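Local atomic coordinates of glycerate kinase, putative (Thermotoga maritima, PDB entry 2B8N), a protein that catalyses the magnesium- and ATP-dependent phosphorylation of D-glycerate to 2-phosphoglycerate, a step in the breakdown of serine by way of 3-hydroxypyruvate. Residues K41-L44 against P45-L49; E70-G73 against K74-R77; S30-A33 against V34-D37; A60-R63 against M64-A68. All coordinates share one frame; numbering follows the deposited sequence.

Contact 1 (K41-L44 against P45-L49)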
# COMPACT_ATOMS: atom_id res chain seq x y z
N LYS A 41 -17.96 2.95 0.21
CA LYS A 41 -19.34 3.16 -0.22
C LYS A 41 -19.75 2.30 -1.43
O LYS A 41 -20.91 1.90 -1.55
CB LYS A 41 -19.60 4.66 -0.52
CG LYS A 41 -19.89 5.51 0.72
CD LYS A 41 -19.66 6.99 0.45
CE LYS A 41 -20.09 7.89 1.63
NZ LYS A 41 -19.88 9.36 1.35
N GLU A 42 -18.79 1.98 -2.30
CA GLU A 42 -19.05 1.10 -3.45
C GLU A 42 -19.10 -0.39 -3.09
O GLU A 42 -19.52 -1.19 -3.91
CB GLU A 42 -18.03 1.34 -4.56
CG GLU A 42 -18.21 2.70 -5.20
CD GLU A 42 -17.30 2.93 -6.39
OE1 GLU A 42 -16.40 2.09 -6.66
OE2 GLU A 42 -17.49 3.97 -7.06
N THR A 43 -18.69 -0.75 -1.86
CA THR A 43 -18.71 -2.14 -1.39
C THR A 43 -19.68 -2.42 -0.22
O THR A 43 -20.53 -3.33 -0.30
CB THR A 43 -17.32 -2.55 -0.91
OG1 THR A 43 -16.36 -2.36 -1.96
CG2 THR A 43 -17.32 -4.01 -0.47
N LEU A 44 -19.54 -1.65 0.87
CA LEU A 44 -20.22 -1.94 2.14
C LEU A 44 -21.74 -2.11 2.03
O LEU A 44 -22.31 -3.01 2.65
CB LEU A 44 -19.88 -0.84 3.17
CG LEU A 44 -20.47 -0.95 4.56
CD1 LEU A 44 -20.27 -2.34 5.13
CD2 LEU A 44 -19.83 0.09 5.47
N PRO A 45 -22.43 -1.24 1.26
CA PRO A 45 -23.89 -1.38 1.20
C PRO A 45 -24.34 -2.75 0.71
O PRO A 45 -25.26 -3.34 1.29
CB PRO A 45 -24.28 -0.28 0.20
CG PRO A 45 -23.19 0.71 0.34
CD PRO A 45 -21.97 -0.12 0.43
N LYS A 46 -23.68 -3.27 -0.32
CA LYS A 46 -23.96 -4.60 -0.86
C LYS A 46 -23.91 -5.74 0.21
O LYS A 46 -24.58 -6.77 0.06
CB LYS A 46 -22.99 -4.92 -2.01
CG LYS A 46 -23.06 -3.93 -3.18
CD LYS A 46 -22.16 -4.43 -4.30
CE LYS A 46 -21.71 -3.33 -5.25
NZ LYS A 46 -20.36 -3.68 -5.80
N LEU A 47 -23.15 -5.54 1.29
CA LEU A 47 -22.97 -6.61 2.29
C LEU A 47 -24.09 -6.70 3.36
O LEU A 47 -24.17 -7.70 4.06
CB LEU A 47 -21.57 -6.49 2.92
CG LEU A 47 -20.40 -6.39 1.92
CD1 LEU A 47 -19.08 -6.26 2.62
CD2 LEU A 47 -20.34 -7.58 0.97
N ASN A 48 -24.96 -5.69 3.47
CA ASN A 48 -26.10 -5.70 4.40
C ASN A 48 -25.74 -6.08 5.86
O ASN A 48 -26.26 -7.05 6.43
CB ASN A 48 -27.21 -6.59 3.86
CG ASN A 48 -27.85 -6.04 2.60
OD1 ASN A 48 -27.63 -4.88 2.23
ND2 ASN A 48 -28.64 -6.86 1.95
N LEU A 49 -24.86 -5.29 6.46
CA LEU A 49 -24.37 -5.61 7.78
C LEU A 49 -25.30 -5.05 8.87
O LEU A 49 -25.96 -4.03 8.67
CB LEU A 49 -22.94 -5.11 7.96
CG LEU A 49 -21.89 -5.71 7.01
CD1 LEU A 49 -20.47 -5.33 7.46
CD2 LEU A 49 -22.04 -7.23 6.88
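Leu44 and Leu47 are joined in a short, weakly bonded helical turn that follows helix 36-41 and leads into strand 52-57 of the parallel sheet. Its backbone is held by the bond from Leu47 N to Leu44 O, 3.0 Å long, whose donor stands well above the carbonyl plane, 57° out of it. Asn48 N closes the next step on Pro45 O, after which Asn48 takes positive phi and the helical course ends.

Apolar contacts come next. Leu44 holds CG anti to its own backbone N (chi1 -180°), and with chi2 turned to 48° its CD1 meets Leu49 CD1 at 3.8 Å, the two side chains crossing at about a right angle. Leu130 of strand 128-133 touches both leucines, and Val71 and Ala68 of helix 61-72 add to the packing on Leu44. Leu47 faces strands 193-199 and 255-261, while its CD1 lies 4.2 Å from Thr43 CG2. The Pro45 ring packs on Val71 as well.

The polar ends mostly look elsewhere. Lys41 NZ forms salt bridges with Glu70 and Asp37, Glu42 OE2 pairs with Arg38, and Thr43 OG1 is bonded to Ala39 O. Lys46 is the exception: its chain, extended beyond CG, runs back along the outside of the turn as far as the carbonyl of Glu42, where NZ makes a weak hydrogen bond of 3.2 Å to Glu42 O.

Contact 2 (E70-G73 against K74-R77)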
# COMPACT_ATOMS: atom_id res chain seq x y z
N GLU A 70 -21.44 6.68 7.63
CA GLU A 70 -22.41 7.28 6.71
C GLU A 70 -23.25 6.22 6.00
O GLU A 70 -24.43 6.44 5.75
CB GLU A 70 -21.72 8.19 5.69
CG GLU A 70 -21.14 9.46 6.32
CD GLU A 70 -20.34 10.31 5.35
OE1 GLU A 70 -20.28 9.98 4.15
OE2 GLU A 70 -19.76 11.31 5.82
N VAL A 71 -22.65 5.08 5.66
CA VAL A 71 -23.43 3.95 5.14
C VAL A 71 -24.37 3.34 6.21
O VAL A 71 -25.54 3.11 5.93
CB VAL A 71 -22.53 2.83 4.53
CG1 VAL A 71 -23.38 1.59 4.19
CG2 VAL A 71 -21.76 3.34 3.29
N LEU A 72 -23.88 3.08 7.43
CA LEU A 72 -24.62 2.26 8.40
C LEU A 72 -25.35 3.01 9.50
O LEU A 72 -26.39 2.57 9.93
CB LEU A 72 -23.68 1.25 9.05
CG LEU A 72 -23.15 0.16 8.11
CD1 LEU A 72 -22.09 -0.55 8.88
CD2 LEU A 72 -24.22 -0.80 7.61
N GLY A 73 -24.78 4.11 9.99
CA GLY A 73 -25.38 4.86 11.09
C GLY A 73 -25.46 4.08 12.40
O GLY A 73 -24.52 3.42 12.79
N LYS A 74 -26.62 4.15 13.06
CA LYS A 74 -26.79 3.55 14.41
C LYS A 74 -26.78 2.00 14.46
O LYS A 74 -26.85 1.41 15.55
CB LYS A 74 -28.02 4.12 15.10
CG LYS A 74 -27.84 5.61 15.47
CD LYS A 74 -26.94 5.80 16.71
CE LYS A 74 -25.91 6.94 16.56
NZ LYS A 74 -24.75 6.51 15.73
N LYS A 75 -26.67 1.35 13.29
CA LYS A 75 -26.39 -0.08 13.20
C LYS A 75 -24.99 -0.36 13.71
O LYS A 75 -24.69 -1.51 14.05
CB LYS A 75 -26.47 -0.59 11.76
CG LYS A 75 -27.83 -0.46 11.14
CD LYS A 75 -27.73 -0.69 9.65
CE LYS A 75 -29.06 -1.10 9.10
NZ LYS A 75 -29.14 -0.74 7.69
N ILE A 76 -24.12 0.66 13.71
CA ILE A 76 -22.88 0.59 14.47
C ILE A 76 -23.17 0.98 15.92
O ILE A 76 -23.66 2.08 16.22
CB ILE A 76 -21.75 1.48 13.91
CG1 ILE A 76 -21.26 1.00 12.53
CG2 ILE A 76 -20.55 1.51 14.90
CD1 ILE A 76 -20.71 2.14 11.67
N ARG A 77 -22.86 0.05 16.81
CA ARG A 77 -23.10 0.19 18.23
C ARG A 77 -21.90 0.81 18.93
O ARG A 77 -22.06 1.50 19.91
CB ARG A 77 -23.42 -1.18 18.78
CG ARG A 77 -24.62 -1.74 18.06
CD ARG A 77 -25.09 -3.06 18.59
NE ARG A 77 -26.51 -3.20 18.30
CZ ARG A 77 -27.32 -4.08 18.87
NH1 ARG A 77 -26.87 -4.94 19.79
NH2 ARG A 77 -28.60 -4.10 18.52
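Gly73 and Leu72 take most of the burial here, with Lys75 and Ile76 folded back over them. Gly73 leaves the helix with positive phi (64°), a conformation that glycine adopts readily. Its carbonyl oxygen accepts Ile76 N at 2.9 Å, the N-H...O angle being 158° and the donor tilted from the carbonyl plane; this bond closes the turn. Leu72 is met by two side chains, each crossing it at about a right angle. Ile76 reaches it with CG1, 4.1 Å from Leu72 CD1, and its CD1 also comes up to Leu72 CB. Lys75 passes across it, CD 3.5 Å from Leu72 O and also near Leu72 CD2. Val52 of strand 52-57 touches both Leu72 and Ile76, and Leu54 also packs on Ile76. An alanine at Ile76 would be likely to leave a gap beside Leu72 CD1 and strip Val52 and Leu54 of part of their apolar cover. Lys74, its chain bent, forms a salt bridge from NZ to Asp93. Backbone bonds of Lys75 and Arg77 with Val52 start the parallel pairing, so the turn is the helix-to-strand link of a beta-alpha-beta crossover, from helix 61-72 into strand 76-84.

Contact 3 (S30-A33 against V34-D37)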
# COMPACT_ATOMS: atom_id res chain seq x y z
N SER A 30 -7.99 8.20 -11.74
CA SER A 30 -7.85 6.76 -11.52
C SER A 30 -7.62 6.45 -10.05
O SER A 30 -8.20 5.49 -9.52
CB SER A 30 -6.72 6.19 -12.36
OG SER A 30 -7.01 6.35 -13.73
N ILE A 31 -6.80 7.27 -9.38
CA ILE A 31 -6.47 7.11 -7.95
C ILE A 31 -7.67 7.33 -7.01
O ILE A 31 -7.80 6.64 -5.99
CB ILE A 31 -5.34 8.06 -7.52
CG1 ILE A 31 -4.02 7.63 -8.13
CG2 ILE A 31 -5.16 8.08 -6.00
CD1 ILE A 31 -2.93 8.66 -7.92
N GLU A 32 -8.51 8.31 -7.36
CA GLU A 32 -9.80 8.56 -6.67
C GLU A 32 -10.66 7.32 -6.50
O GLU A 32 -11.44 7.25 -5.57
CB GLU A 32 -10.63 9.57 -7.46
CG GLU A 32 -10.13 10.99 -7.35
CD GLU A 32 -10.99 11.99 -8.10
OE1 GLU A 32 -12.11 11.63 -8.57
OE2 GLU A 32 -10.55 13.15 -8.21
N ALA A 33 -10.53 6.37 -7.43
CA ALA A 33 -11.25 5.10 -7.37
C ALA A 33 -10.87 4.25 -6.16
O ALA A 33 -11.62 3.35 -5.77
CB ALA A 33 -11.02 4.31 -8.64
N VAL A 34 -9.71 4.52 -5.57
CA VAL A 34 -9.31 3.86 -4.33
C VAL A 34 -9.16 4.82 -3.13
O VAL A 34 -8.46 4.49 -2.17
CB VAL A 34 -8.00 3.02 -4.54
CG1 VAL A 34 -8.25 1.91 -5.54
CG2 VAL A 34 -6.81 3.90 -4.99
N PHE A 35 -9.82 5.98 -3.17
CA PHE A 35 -9.90 6.81 -1.98
C PHE A 35 -10.74 6.05 -1.00
O PHE A 35 -11.68 5.38 -1.40
CB PHE A 35 -10.57 8.15 -2.25
CG PHE A 35 -9.65 9.21 -2.76
CD1 PHE A 35 -8.43 8.90 -3.38
CD2 PHE A 35 -10.02 10.54 -2.68
CE1 PHE A 35 -7.59 9.93 -3.87
CE2 PHE A 35 -9.21 11.57 -3.18
CZ PHE A 35 -7.99 11.27 -3.76
N PRO A 36 -10.44 6.17 0.28
CA PRO A 36 -11.22 5.39 1.26
C PRO A 36 -12.75 5.57 1.16
O PRO A 36 -13.47 4.57 1.19
CB PRO A 36 -10.69 5.91 2.62
CG PRO A 36 -9.33 6.53 2.32
CD PRO A 36 -9.40 7.02 0.91
N ASP A 37 -13.22 6.81 1.02
CA ASP A 37 -14.66 7.11 1.01
C ASP A 37 -15.37 6.33 -0.11
O ASP A 37 -16.34 5.61 0.13
CB ASP A 37 -14.93 8.62 0.85
CG ASP A 37 -16.39 9.01 1.16
OD1 ASP A 37 -16.80 9.01 2.35
OD2 ASP A 37 -17.14 9.33 0.20
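The Phe35 ring has Glu32 CA over one face, a CH-pi contact 3.9 Å from the centroid and 24° off the ring normal, displaced toward the rim. Ile31 O approaches obliquely, 3.5 Å from Phe35 CD1, and Ile31 CG2 packs on Phe35 CE1 at 3.7 Å. The Glu32 carboxylate is inclined to the ring, and Glu32 meets it with methylene CG, near Phe35 CZ. The motif is a type I beta turn, Glu32 to Phe35, between helix 17-32 and helix 36-41, with Phe35 as N-cap residue of the latter. With CG anti to the carbonyl carbon (chi1 -86°), the Phe35 side chain folds back over Ile31 and Glu32. Were Phe35 replaced by a serine, Glu32 CA and Ile31 CG2 would probably lose their aromatic cover, with a gap opening beside Thr416. Around the turn, Val34 O is bonded to Thr418 OG1, and Val34 also packs on Val266 of helix 263-276. Two backbone bonds set the bend. Phe35 N reaches Glu32 O at 3.2 Å, nearly straight at 167°; Val34 N binds Ile31 O at 2.9 Å, the donor standing well above the carbonyl plane.

Contact 4 (A60-R63 against M64-A68)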
# COMPACT_ATOMS: atom_id res chain seq x y z
N ALA A 60 -5.26 4.97 6.70
CA ALA A 60 -6.53 5.47 6.16
C ALA A 60 -7.72 5.16 7.09
O ALA A 60 -8.89 5.17 6.64
CB ALA A 60 -6.78 4.85 4.80
N ALA A 61 -7.44 4.90 8.36
CA ALA A 61 -8.48 4.39 9.25
C ALA A 61 -9.59 5.40 9.42
O ALA A 61 -10.75 5.04 9.38
CB ALA A 61 -7.92 3.96 10.60
N TRP A 62 -9.22 6.67 9.60
CA TRP A 62 -10.19 7.69 9.93
C TRP A 62 -11.19 7.91 8.79
O TRP A 62 -12.39 8.02 9.04
CB TRP A 62 -9.50 8.99 10.35
CG TRP A 62 -10.42 9.92 11.03
CD1 TRP A 62 -10.62 10.05 12.38
CD2 TRP A 62 -11.31 10.86 10.40
NE1 TRP A 62 -11.58 11.02 12.63
CE2 TRP A 62 -12.02 11.52 11.43
CE3 TRP A 62 -11.58 11.20 9.07
CZ2 TRP A 62 -12.96 12.51 11.17
CZ3 TRP A 62 -12.54 12.17 8.81
CH2 TRP A 62 -13.21 12.81 9.84
N ARG A 63 -10.73 7.96 7.54
CA ARG A 63 -11.67 8.23 6.45
C ARG A 63 -12.53 7.00 6.10
O ARG A 63 -13.71 7.13 5.75
CB ARG A 63 -10.98 8.80 5.21
CG ARG A 63 -10.24 10.10 5.51
CD ARG A 63 -10.70 11.31 4.71
NE ARG A 63 -11.50 12.27 5.51
CZ ARG A 63 -11.70 13.56 5.21
NH1 ARG A 63 -11.20 14.09 4.11
NH2 ARG A 63 -12.43 14.33 6.02
N MSE A 64 -11.95 5.82 6.24
CA MSE A 64 -12.70 4.58 6.05
C MSE A 64 -13.80 4.45 7.12
O MSE A 64 -14.92 4.04 6.81
CB MSE A 64 -11.78 3.38 6.10
CG MSE A 64 -10.79 3.29 4.97
SE MSE A 64 -9.75 1.62 5.06
CE MSE A 64 -11.11 0.25 4.66
N ALA A 65 -13.49 4.81 8.37
CA ALA A 65 -14.49 4.76 9.44
C ALA A 65 -15.62 5.75 9.15
O ALA A 65 -16.78 5.38 9.16
CB ALA A 65 -13.87 5.06 10.79
N LYS A 66 -15.28 7.00 8.87
CA LYS A 66 -16.28 8.00 8.53
C LYS A 66 -17.22 7.56 7.41
O LYS A 66 -18.42 7.82 7.49
CB LYS A 66 -15.62 9.31 8.12
CG LYS A 66 -16.62 10.38 7.70
CD LYS A 66 -15.96 11.73 7.51
CE LYS A 66 -16.90 12.71 6.83
NZ LYS A 66 -17.15 12.31 5.42
N ALA A 67 -16.68 6.93 6.36
CA ALA A 67 -17.51 6.47 5.25
C ALA A 67 -18.47 5.32 5.63
O ALA A 67 -19.60 5.27 5.18
CB ALA A 67 -16.64 6.08 4.05
N ALA A 68 -18.01 4.41 6.50
CA ALA A 68 -18.84 3.32 7.03
C ALA A 68 -19.97 3.84 7.92
O ALA A 68 -21.08 3.32 7.88
CB ALA A 68 -17.97 2.38 7.82
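The first turns of helix 61-72, the helix of the beta-alpha-beta unit between strands 52-57 and 76-84, are set by the bond from Met64 N to Ala60 O, with Ala60 at the N-cap. That bond is 3.2 Å long and runs nearly along the C=O axis. Regular i to i+4 bonds follow: Ala65 N to Ala61 O at 2.9 Å, Lys66 N to Trp62 O, the straightest at 173°, and Ala67 N to Arg63 O at 3.0 Å. Small residues line the sheet side, where Ala61 and Ala65 touch Ala56, and Ala65 and Ala68 touch Leu54. Met64, present as selenomethionine, brings CG to 4.3 Å from Ala60 CB, and its side chain also packs on Leu132 and on Pro36 of helix 36-41. The polar ends have partners beyond these turns: Trp62 NE1 is bonded to Gly90 O, Arg63 NE forms a salt bridge with Glu89, and Lys66 NZ another with Glu70. Trp62 and Lys66 both hold CG anti to the backbone N (chi1 -165° and 178°), and these torsions bring the indole and the lysine chain together: Lys66 CD comes at the ring obliquely, 3.7 Å from Trp62 CZ3 and close to Trp62 CH2.

Overall arrangement
Four local contacts follow in series, each spanning a few residues, three of them round turns and contact 4 along a helix; none encloses or crosses another. Contact 3 comes first, bending the chain from helix 17-32 into helix 36-41. Contact 1 adjoins it in sequence and turns the chain toward strand 52-57. Contact 4 then opens helix 61-72, and contact 2 ends that helix and enters strand 76-84. In space they gather round this helix: Asp37 of contact 3 packs on Ala67 of contact 4, and Pro36 on Ala60. Leu49 of contact 1 meets Leu72 of contact 2, whose Ile76 reaches back to Ala68. The incoming helices are thereby tied to the beta-alpha-beta unit.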